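Local coordinates for protein reducing-end xylose-releasing exo-oligoxylanase Rex8A (Paenibacillus barcinonensis, PDB 6SUD) that hydrolyses linear and branched xylooligosaccharides, releasing xylose from their reducing ends in the breakdown of xylan, at residues Q154-A157 with R158-L161; L161-C164 with L165-E169; N291-Q294 with A295-D299. The protein carries 1 engineered substitution. One frame throughout, in Å; residues are numbered along the deposited sequence.

Contact 1 and contact 2 are successive stretches of one helix, 153-170; they share Leu161, and their centres lie 11 Å apart. Contact 3 belongs to helix 285-297, on the opposite side of the chain's centre: its centre is 39 Å from those of the other two, and the nearest atoms are about 26 Å away. All three lie in the glycoside hydrolase family 8 domain and away from the xylose pocket with Glu70 and Asp265, the probable proton donor and acceptor. In contact 2, the side chain of Cys164 is about 14 Å from a bound xylose. None of the three takes part in binding the two xylose molecules.

Contact 1: residues Q154-A157 with R158-L161; sequences QAQA and RKIL
Gln154 turns its CG anti to the backbone N (chi1 -170°) while Arg158, one turn later, sets CG anti to its carbonyl carbon (chi1 -78°), and the two extended side chains run alongside each other in the same direction. The amide comes to rest over one face of the guanidinium, the two planes 28° apart. Gln154 NE2 lies 3.0 Å from Arg158 NH1 but, both being donors, no hydrogen bond links them; the contact is a stacking of flat polar groups, displaced toward the guanidinium rim. The guanidinium has a polar partner beyond the helix: NE donates to the carbonyl O of Tyr209. With alanine in place of Arg158, the Tyr209 carbonyl would probably lose this donor and the Gln154 amide would be free to turn. In the backbone of the same turn, Arg158 N donates to Gln154 O at 3.0 Å, the first of four regular i to i+4 helix bonds that end with Leu161 N to Ala157 O at 3.1 Å. This is one helix of the (alpha/alpha)6 barrel of family 8, and the side chains of Ala157 and Leu161 touch Phe138 of helix 127-144. On another side of the helix a water ties Gln156 to Lys159: it donates to Gln156 OE1 at 2.7 Å and accepts from Lys159 NZ, also at 2.7 Å. Gln156 NE2 bonds to Asp152 OD1, so both ends of that amide are held. Ile160 lays CG1 3.4 Å from Gln156 O, and its side chain reaches Gln100 and Phe110 in neighbouring loops.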
ATOM      1  N   GLN A 154     -14.217  -8.906 -10.617  1.00 12.92           N
ATOM      2  CA  GLN A 154     -14.443  -7.575 -11.250  1.00 14.07           C
ATOM      3  C   GLN A 154     -15.668  -6.917 -10.610  1.00 13.27           C
ATOM      4  O   GLN A 154     -15.566  -5.738 -10.234  1.00 13.36           O
ATOM      5  CB  GLN A 154     -14.632  -7.662 -12.766  1.00 16.18           C
ATOM      6  CG  GLN A 154     -14.633  -6.302 -13.448  1.00 18.49           C
ATOM      7  CD  GLN A 154     -15.025  -6.395 -14.905  1.00 20.29           C
ATOM      8  OE1 GLN A 154     -14.187  -6.328 -15.798  1.00 25.13           O
ATOM      9  NE2 GLN A 154     -16.310  -6.572 -15.158  1.00 21.82           N
ATOM     10  N   ALA A 155     -16.784  -7.641 -10.480  1.00 12.55           N
ATOM     11  CA  ALA A 155     -18.036  -7.077  -9.909  1.00 11.58           C
ATOM     12  C   ALA A 155     -17.825  -6.740  -8.425  1.00 10.65           C
ATOM     13  O   ALA A 155     -18.381  -5.720  -7.947  1.00 10.04           O
ATOM     14  CB  ALA A 155     -19.192  -8.019 -10.120  1.00 12.33           C
ATOM     15  N   GLN A 156     -17.030  -7.546  -7.717  1.00 10.06           N
ATOM     16  CA  GLN A 156     -16.676  -7.304  -6.292  1.00  9.81           C
ATOM     17  C   GLN A 156     -15.876  -6.001  -6.189  1.00  9.12           C
ATOM     18  O   GLN A 156     -16.215  -5.182  -5.342  1.00  9.00           O
ATOM     19  CB  GLN A 156     -15.909  -8.488  -5.693  1.00  9.57           C
ATOM     20  CG  GLN A 156     -16.733  -9.775  -5.558  1.00 10.45           C
ATOM     21  CD  GLN A 156     -17.893  -9.675  -4.594  1.00 10.54           C
ATOM     22  OE1 GLN A 156     -17.893  -8.880  -3.653  1.00 11.28           O
ATOM     23  NE2 GLN A 156     -18.903 -10.507  -4.814  1.00 11.58           N
ATOM     24  N   ALA A 157     -14.874  -5.792  -7.044  1.00  9.13           N
ATOM     25  CA  ALA A 157     -14.066  -4.549  -7.079  1.00  9.27           C
ATOM     26  C   ALA A 157     -14.971  -3.337  -7.291  1.00  9.68           C
ATOM     27  O   ALA A 157     -14.795  -2.324  -6.566  1.00  9.76           O
ATOM     28  CB  ALA A 157     -13.028  -4.609  -8.171  1.00  9.29           C
ATOM     29  N   ARG A 158     -15.868  -3.426  -8.277  1.00  9.98           N
ATOM     30  CA  ARG A 158     -16.752  -2.310  -8.716  1.00 10.57           C
ATOM     31  C   ARG A 158     -17.724  -1.945  -7.599  1.00 10.75           C
ATOM     32  O   ARG A 158     -18.009  -0.751  -7.435  1.00 10.24           O
ATOM     33  CB  ARG A 158     -17.506  -2.686  -9.991  1.00 10.79           C
ATOM     34  CG  ARG A 158     -16.625  -2.578 -11.223  1.00 11.68           C
ATOM     35  CD  ARG A 158     -17.247  -3.166 -12.469  1.00 12.49           C
ATOM     36  NE  ARG A 158     -16.473  -2.798 -13.645  1.00 13.47           N
ATOM     37  CZ  ARG A 158     -16.763  -3.168 -14.884  1.00 14.78           C
ATOM     38  NH1 ARG A 158     -17.824  -3.931 -15.114  1.00 15.81           N
ATOM     39  NH2 ARG A 158     -15.991  -2.777 -15.883  1.00 15.38           N
ATOM     40  N   LYS A 159     -18.201  -2.952  -6.876  1.00 10.76           N
ATOM     41  CA  LYS A 159     -19.068  -2.796  -5.681  1.00 11.59           C
ATOM     42  C   LYS A 159     -18.351  -1.989  -4.590  1.00 10.68           C
ATOM     43  O   LYS A 159     -18.975  -1.084  -4.012  1.00 10.70           O
ATOM     44  CB  LYS A 159     -19.433  -4.185  -5.165  1.00 12.26           C
ATOM     45  CG  LYS A 159     -20.319  -4.234  -3.940  1.00 13.32           C
ATOM     46  CD  LYS A 159     -20.649  -5.665  -3.575  1.00 13.98           C
ATOM     47  CE  LYS A 159     -21.233  -5.796  -2.191  1.00 14.80           C
ATOM     48  NZ  LYS A 159     -21.890  -7.110  -2.028  1.00 14.87           N
ATOM     49  N   ILE A 160     -17.097  -2.331  -4.282  1.00  9.90           N
ATOM     50  CA  ILE A 160     -16.291  -1.583  -3.270  1.00  9.56           C
ATOM     51  C   ILE A 160     -16.172  -0.123  -3.728  1.00  9.30           C
ATOM     52  O   ILE A 160     -16.495   0.787  -2.930  1.00  9.03           O
ATOM     53  CB  ILE A 160     -14.914  -2.242  -3.052  1.00  9.87           C
ATOM     54  CG1 ILE A 160     -15.063  -3.675  -2.541  1.00 10.04           C
ATOM     55  CG2 ILE A 160     -14.061  -1.382  -2.123  1.00  9.93           C
ATOM     56  CD1 ILE A 160     -13.751  -4.427  -2.381  1.00  9.91           C
ATOM     57  N   LEU A 161     -15.735   0.113  -4.968  1.00  8.91           N
ATOM     58  CA  LEU A 161     -15.423   1.484  -5.455  1.00  9.14           C
ATOM     59  C   LEU A 161     -16.727   2.276  -5.641  1.00  9.37           C
ATOM     60  O   LEU A 161     -16.689   3.506  -5.477  1.00  9.05           O
ATOM     61  CB  LEU A 161     -14.622   1.415  -6.757  1.00  8.94           C
ATOM     62  CG  LEU A 161     -13.189   0.896  -6.641  1.00  8.75           C
ATOM     63  CD1 LEU A 161     -12.453   1.094  -7.956  1.00  8.75           C
ATOM     64  CD2 LEU A 161     -12.438   1.582  -5.508  1.00  8.70           C
TER
HETATM   65  O   HOH W   1     -19.674  -8.597  -1.629  1.00 17.23           O

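Contact 2: residues L161-C164 with L165-E169; sequences LHAC and LHQGE
His166 N donates to His162 O at 2.9 Å, and Leu165 N adds a weak bond to the same oxygen. Ala163 O is shared in a similar way, taking Gln167 N at 2.9 Å and, weakly, His166 N. His166 ND1 donates to Glu169 OE1 at 3.0 Å, meeting the oxygen from above the carboxylate plane, while its NE2 bonds to Asp214 OD1. With a carboxylate at each nitrogen, the two bonds probably restrict the rotation of this imidazole, which would be expected to be drawn toward the protonated state.

The two histidine rings share no hydrogen bond. His162, its CG anti to the backbone N (chi1 175°), brings its ring against His166, the two side chains crossing at about a right angle, and His162 ND1 comes 3.3 Å from His166 CD2. The ring planes pair obliquely, 32° apart, their centroids separated by 4.8 Å. A CH-pi contact supports it: His166 CB lies over one face of the His162 ring, 4.0 Å from its centroid.

Gln167 bends at chi2 and sends NE2 to the carbonyl O of Lys107, passing 4.1 Å from Ala163 CB on the way. Leu165 packs against Trp177 and against Phe217 and Trp218 of helix 215-232, and Cys164 touches Glu130 and Trp177. Beyond His166 the helix kinks: Gly168 N and Glu169 N lack the i to i+4 bond, and Glu169 N instead donates to His166 O. An i to i+4 histidine pair and an i to i+3 His-carboxylate hydrogen bond thus mark the last turns of helix 153-170, in the (alpha/alpha)6 barrel of family 8.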
ATOM      1  N   LEU A 161     -15.735   0.113  -4.968  1.00  8.91           N
ATOM      2  CA  LEU A 161     -15.423   1.484  -5.455  1.00  9.14           C
ATOM      3  C   LEU A 161     -16.727   2.276  -5.641  1.00  9.37           C
ATOM      4  O   LEU A 161     -16.689   3.506  -5.477  1.00  9.05           O
ATOM      5  CB  LEU A 161     -14.622   1.415  -6.757  1.00  8.94           C
ATOM      6  CG  LEU A 161     -13.189   0.896  -6.641  1.00  8.75           C
ATOM      7  CD1 LEU A 161     -12.453   1.094  -7.956  1.00  8.75           C
ATOM      8  CD2 LEU A 161     -12.438   1.582  -5.508  1.00  8.70           C
ATOM      9  N   HIS A 162     -17.842   1.612  -5.950  1.00  9.89           N
ATOM     10  CA  HIS A 162     -19.180   2.273  -5.953  1.00 10.02           C
ATOM     11  C   HIS A 162     -19.462   2.882  -4.571  1.00 10.16           C
ATOM     12  O   HIS A 162     -19.792   4.086  -4.507  1.00 10.18           O
ATOM     13  CB  HIS A 162     -20.308   1.316  -6.341  1.00 10.65           C
ATOM     14  CG  HIS A 162     -21.635   1.983  -6.226  1.00 11.37           C
ATOM     15  ND1 HIS A 162     -22.054   2.908  -7.148  1.00 11.76           N
ATOM     16  CD2 HIS A 162     -22.601   1.917  -5.280  1.00 11.87           C
ATOM     17  CE1 HIS A 162     -23.236   3.371  -6.796  1.00 11.98           C
ATOM     18  NE2 HIS A 162     -23.590   2.786  -5.648  1.00 12.12           N
ATOM     19  N   ALA A 163     -19.347   2.083  -3.504  1.00 10.36           N
ATOM     20  CA  ALA A 163     -19.597   2.537  -2.118  1.00 10.18           C
ATOM     21  C   ALA A 163     -18.599   3.654  -1.775  1.00 10.08           C
ATOM     22  O   ALA A 163     -19.009   4.671  -1.197  1.00  9.91           O
ATOM     23  CB  ALA A 163     -19.532   1.376  -1.165  1.00 10.48           C
ATOM     24  N   CYS A 164     -17.337   3.513  -2.187  1.00 10.07           N
ATOM     25  CA  CYS A 164     -16.264   4.508  -1.921  1.00 10.43           C
ATOM     26  C   CYS A 164     -16.687   5.904  -2.389  1.00 10.34           C
ATOM     27  O   CYS A 164     -16.332   6.881  -1.718  1.00  9.86           O
ATOM     28  CB  CYS A 164     -14.974   4.127  -2.626  1.00 10.81           C
ATOM     29  SG  CYS A 164     -14.126   2.751  -1.808  1.00 11.21           S
ATOM     30  N   LEU A 165     -17.388   6.010  -3.520  1.00 10.88           N
ATOM     31  CA  LEU A 165     -17.773   7.333  -4.069  1.00 10.94           C
ATOM     32  C   LEU A 165     -19.214   7.701  -3.705  1.00 11.67           C
ATOM     33  O   LEU A 165     -19.475   8.912  -3.636  1.00 11.79           O
ATOM     34  CB  LEU A 165     -17.580   7.342  -5.585  1.00 11.37           C
ATOM     35  CG  LEU A 165     -16.154   7.097  -6.069  1.00 11.19           C
ATOM     36  CD1 LEU A 165     -16.054   7.404  -7.554  1.00 11.62           C
ATOM     37  CD2 LEU A 165     -15.144   7.923  -5.269  1.00 11.10           C
ATOM     38  N   HIS A 166     -20.098   6.726  -3.470  1.00 11.69           N
ATOM     39  CA  HIS A 166     -21.565   6.968  -3.445  1.00 12.27           C
ATOM     40  C   HIS A 166     -22.215   6.562  -2.122  1.00 12.45           C
ATOM     41  O   HIS A 166     -23.460   6.595  -2.069  1.00 11.53           O
ATOM     42  CB  HIS A 166     -22.222   6.233  -4.615  1.00 12.78           C
ATOM     43  CG  HIS A 166     -21.715   6.676  -5.941  1.00 12.92           C
ATOM     44  ND1 HIS A 166     -21.970   7.940  -6.440  1.00 13.93           N
ATOM     45  CD2 HIS A 166     -20.975   6.037  -6.868  1.00 13.20           C
ATOM     46  CE1 HIS A 166     -21.407   8.054  -7.633  1.00 14.14           C
ATOM     47  NE2 HIS A 166     -20.799   6.899  -7.916  1.00 13.55           N
ATOM     48  N   GLN A 167     -21.431   6.206  -1.099  1.00 12.24           N
ATOM     49  CA  GLN A 167     -21.970   5.809   0.231  1.00 12.73           C
ATOM     50  C   GLN A 167     -22.916   6.900   0.757  1.00 14.08           C
ATOM     51  O   GLN A 167     -23.932   6.517   1.361  1.00 14.07           O
ATOM     52  CB  GLN A 167     -20.845   5.523   1.228  1.00 12.15           C
ATOM     53  CG  GLN A 167     -21.311   4.898   2.529  1.00 11.98           C
ATOM     54  CD  GLN A 167     -21.757   3.465   2.373  1.00 12.29           C
ATOM     55  OE1 GLN A 167     -22.930   3.183   2.098  1.00 12.98           O
ATOM     56  NE2 GLN A 167     -20.827   2.541   2.564  1.00 12.36           N
ATOM     57  N   GLY A 168     -22.612   8.187   0.553  1.00 15.47           N
ATOM     58  CA  GLY A 168     -23.436   9.302   1.068  1.00 18.92           C
ATOM     59  C   GLY A 168     -24.842   9.319   0.486  1.00 21.58           C
ATOM     60  O   GLY A 168     -25.721   9.965   1.082  1.00 22.45           O
ATOM     61  N   GLU A 169     -25.039   8.650  -0.651  1.00 24.94           N
ATOM     62  CA  GLU A 169     -26.324   8.626  -1.394  1.00 27.74           C
ATOM     63  C   GLU A 169     -27.170   7.452  -0.894  1.00 30.23           C
ATOM     64  O   GLU A 169     -28.400   7.578  -0.914  1.00 28.89           O
ATOM     65  CB  GLU A 169     -26.028   8.606  -2.897  1.00 29.28           C
ATOM     66  CG  GLU A 169     -25.349   9.891  -3.359  1.00 31.24           C
ATOM     67  CD  GLU A 169     -24.565   9.847  -4.660  1.00 33.70           C
ATOM     68  OE1 GLU A 169     -24.563   8.789  -5.295  1.00 36.20           O
ATOM     69  OE2 GLU A 169     -23.958  10.881  -5.032  1.00 35.38           O
TER

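Contact 3: residues N291-Q294 with A295-D299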
ATOM      1  N   ASN A 291      14.863  11.266  -4.952  1.00  8.18           N
ATOM      2  CA  ASN A 291      16.276  11.660  -4.669  1.00  8.92           C
ATOM      3  C   ASN A 291      16.389  12.275  -3.258  1.00  8.94           C
ATOM      4  O   ASN A 291      17.394  12.009  -2.567  1.00  8.65           O
ATOM      5  CB  ASN A 291      16.809  12.634  -5.726  1.00  9.04           C
ATOM      6  CG  ASN A 291      16.966  12.015  -7.101  1.00  8.92           C
ATOM      7  OD1 ASN A 291      17.047  10.802  -7.241  1.00  9.73           O
ATOM      8  ND2 ASN A 291      17.024  12.834  -8.133  1.00  9.09           N
ATOM      9  N   ARG A 292      15.427  13.120  -2.873  1.00  9.13           N
ATOM     10  CA  ARG A 292      15.464  13.896  -1.605  1.00  9.84           C
ATOM     11  C   ARG A 292      15.362  12.955  -0.423  1.00  9.53           C
ATOM     12  O   ARG A 292      16.230  13.043   0.474  1.00  8.82           O
ATOM     13  CB  ARG A 292      14.319  14.904  -1.479  1.00 10.46           C
ATOM     14  CG  ARG A 292      14.534  16.121  -2.345  1.00 11.00           C
ATOM     15  CD  ARG A 292      13.613  17.285  -2.076  1.00 11.80           C
ATOM     16  NE  ARG A 292      13.861  18.221  -3.175  1.00 11.83           N
ATOM     17  CZ  ARG A 292      12.981  18.611  -4.097  1.00 12.67           C
ATOM     18  NH1 ARG A 292      11.725  18.191  -4.068  1.00 13.01           N
ATOM     19  NH2 ARG A 292      13.354  19.461  -5.036  1.00 12.47           N
ATOM     20  N   ILE A 293      14.355  12.083  -0.426  1.00  9.86           N
ATOM     21  CA  ILE A 293      14.182  11.179   0.746  1.00 10.60           C
ATOM     22  C   ILE A 293      15.391  10.246   0.822  1.00 10.00           C
ATOM     23  O   ILE A 293      15.849  10.017   1.940  1.00 10.19           O
ATOM     24  CB  ILE A 293      12.822  10.458   0.759  1.00 11.31           C
ATOM     25  CG1 ILE A 293      12.476  10.045   2.191  1.00 12.57           C
ATOM     26  CG2 ILE A 293      12.779   9.309  -0.232  1.00 11.55           C
ATOM     27  CD1 ILE A 293      11.124   9.382   2.356  1.00 13.41           C
ATOM     28  N   GLN A 294      15.936   9.773  -0.307  1.00  9.96           N
ATOM     29  CA  GLN A 294      17.138   8.884  -0.268  1.00  9.68           C
ATOM     30  C   GLN A 294      18.346   9.669   0.252  1.00  9.76           C
ATOM     31  O   GLN A 294      19.091   9.130   1.052  1.00  9.81           O
ATOM     32  CB  GLN A 294      17.421   8.254  -1.628  1.00  9.93           C
ATOM     33  CG  GLN A 294      16.540   7.045  -1.901  1.00  9.61           C
ATOM     34  CD  GLN A 294      16.958   6.290  -3.136  1.00  9.87           C
ATOM     35  OE1 GLN A 294      17.733   6.773  -3.967  1.00  9.73           O
ATOM     36  NE2 GLN A 294      16.461   5.071  -3.247  1.00  9.71           N
ATOM     37  N   ALA A 295      18.540  10.901  -0.212  1.00 10.11           N
ATOM     38  CA  ALA A 295      19.587  11.809   0.303  1.00 10.17           C
ATOM     39  C   ALA A 295      19.410  11.968   1.820  1.00 10.35           C
ATOM     40  O   ALA A 295      20.433  11.892   2.540  1.00 10.56           O
ATOM     41  CB  ALA A 295      19.531  13.127  -0.418  1.00  9.88           C
ATOM     42  N   PHE A 296      18.172  12.170   2.301  1.00  9.82           N
ATOM     43  CA  PHE A 296      17.896  12.385   3.748  1.00  9.83           C
ATOM     44  C   PHE A 296      18.414  11.188   4.553  1.00  9.83           C
ATOM     45  O   PHE A 296      19.022  11.428   5.594  1.00  9.49           O
ATOM     46  CB  PHE A 296      16.418  12.638   4.069  1.00  9.84           C
ATOM     47  CG  PHE A 296      16.192  12.920   5.536  1.00  9.68           C
ATOM     48  CD1 PHE A 296      16.455  14.172   6.087  1.00 10.49           C
ATOM     49  CD2 PHE A 296      15.779  11.912   6.381  1.00  9.86           C
ATOM     50  CE1 PHE A 296      16.277  14.397   7.446  1.00 10.35           C
ATOM     51  CE2 PHE A 296      15.636  12.126   7.745  1.00 10.13           C
ATOM     52  CZ  PHE A 296      15.865  13.376   8.270  1.00 10.48           C
ATOM     53  N   PHE A 297      18.238   9.960   4.070  1.00 10.60           N
ATOM     54  CA  PHE A 297      18.576   8.723   4.830  1.00 11.18           C
ATOM     55  C   PHE A 297      19.924   8.136   4.393  1.00 12.72           C
ATOM     56  O   PHE A 297      20.283   7.064   4.909  1.00 13.61           O
ATOM     57  CB  PHE A 297      17.449   7.694   4.715  1.00 10.79           C
ATOM     58  CG  PHE A 297      16.262   8.085   5.550  1.00 10.15           C
ATOM     59  CD1 PHE A 297      16.345   8.108   6.932  1.00  9.83           C
ATOM     60  CD2 PHE A 297      15.085   8.511   4.950  1.00  9.80           C
ATOM     61  CE1 PHE A 297      15.261   8.495   7.705  1.00  9.91           C
ATOM     62  CE2 PHE A 297      14.011   8.911   5.722  1.00  9.86           C
ATOM     63  CZ  PHE A 297      14.099   8.916   7.096  1.00  9.76           C
ATOM     64  N   SER A 298      20.668   8.810   3.514  1.00 14.50           N
ATOM     65  CA  SER A 298      21.879   8.228   2.876  1.00 16.06           C
ATOM     66  C   SER A 298      22.923   7.851   3.938  1.00 16.73           C
ATOM     67  O   SER A 298      23.514   6.766   3.801  1.00 16.83           O
ATOM     68  CB  SER A 298      22.451   9.133   1.835  1.00 17.02           C
ATOM     69  OG  SER A 298      22.815  10.376   2.385  1.00 18.65           O
ATOM     70  N   ASP A 299      23.123   8.702   4.953  1.00 17.50           N
ATOM     71  CA  ASP A 299      24.195   8.531   5.973  1.00 19.76           C
ATOM     72  C   ASP A 299      23.621   8.119   7.327  1.00 18.95           C
ATOM     73  O   ASP A 299      24.322   8.339   8.353  1.00 18.86           O
ATOM     74  CB  ASP A 299      24.964   9.831   6.211  1.00 22.23           C
ATOM     75  CG  ASP A 299      25.949  10.162   5.113  1.00 24.37           C
ATOM     76  OD1 ASP A 299      26.378   9.227   4.420  1.00 28.33           O
ATOM     77  OD2 ASP A 299      26.295  11.348   4.984  1.00 27.97           O
TER
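Ala295 O is gripped twice by Ser298, through OG at 2.8 Å and N at 3.2 Å, both from the same face of the carbonyl plane, while Ala295 N donates to Asn291 O at 2.8 Å. The motif is a serine hydroxyl folded back onto the carbonyl three residues earlier, in the closing turns of helix 285-297 of the family 8 barrel. A chi1 of 60° brings OG between the backbone N and the carbonyl carbon, from where it reaches the oxygen. Just before it, Phe297 N binds Ile293 O and makes a weaker bond to Gln294 O.

Phe296 and Phe297 pack against each other: Phe296 CD2 sits 3.4 Å above the plane of the Phe297 ring, over its centre. Tyr305 meets the Phe297 ring edge-to-face, and Phe297 further packs on Leu325 and Phe344. Asn291 ND2 bonds to Asp337 OD1, and Gln294 NE2 to both Asn329 O and Ser333 OG, joining helix 285-297 to helix 322-331 and the segment that follows it. Ile293, its CG1 anti to the backbone N, slants across Phe297, with CG1 4.0 Å from the ring carbon CE2.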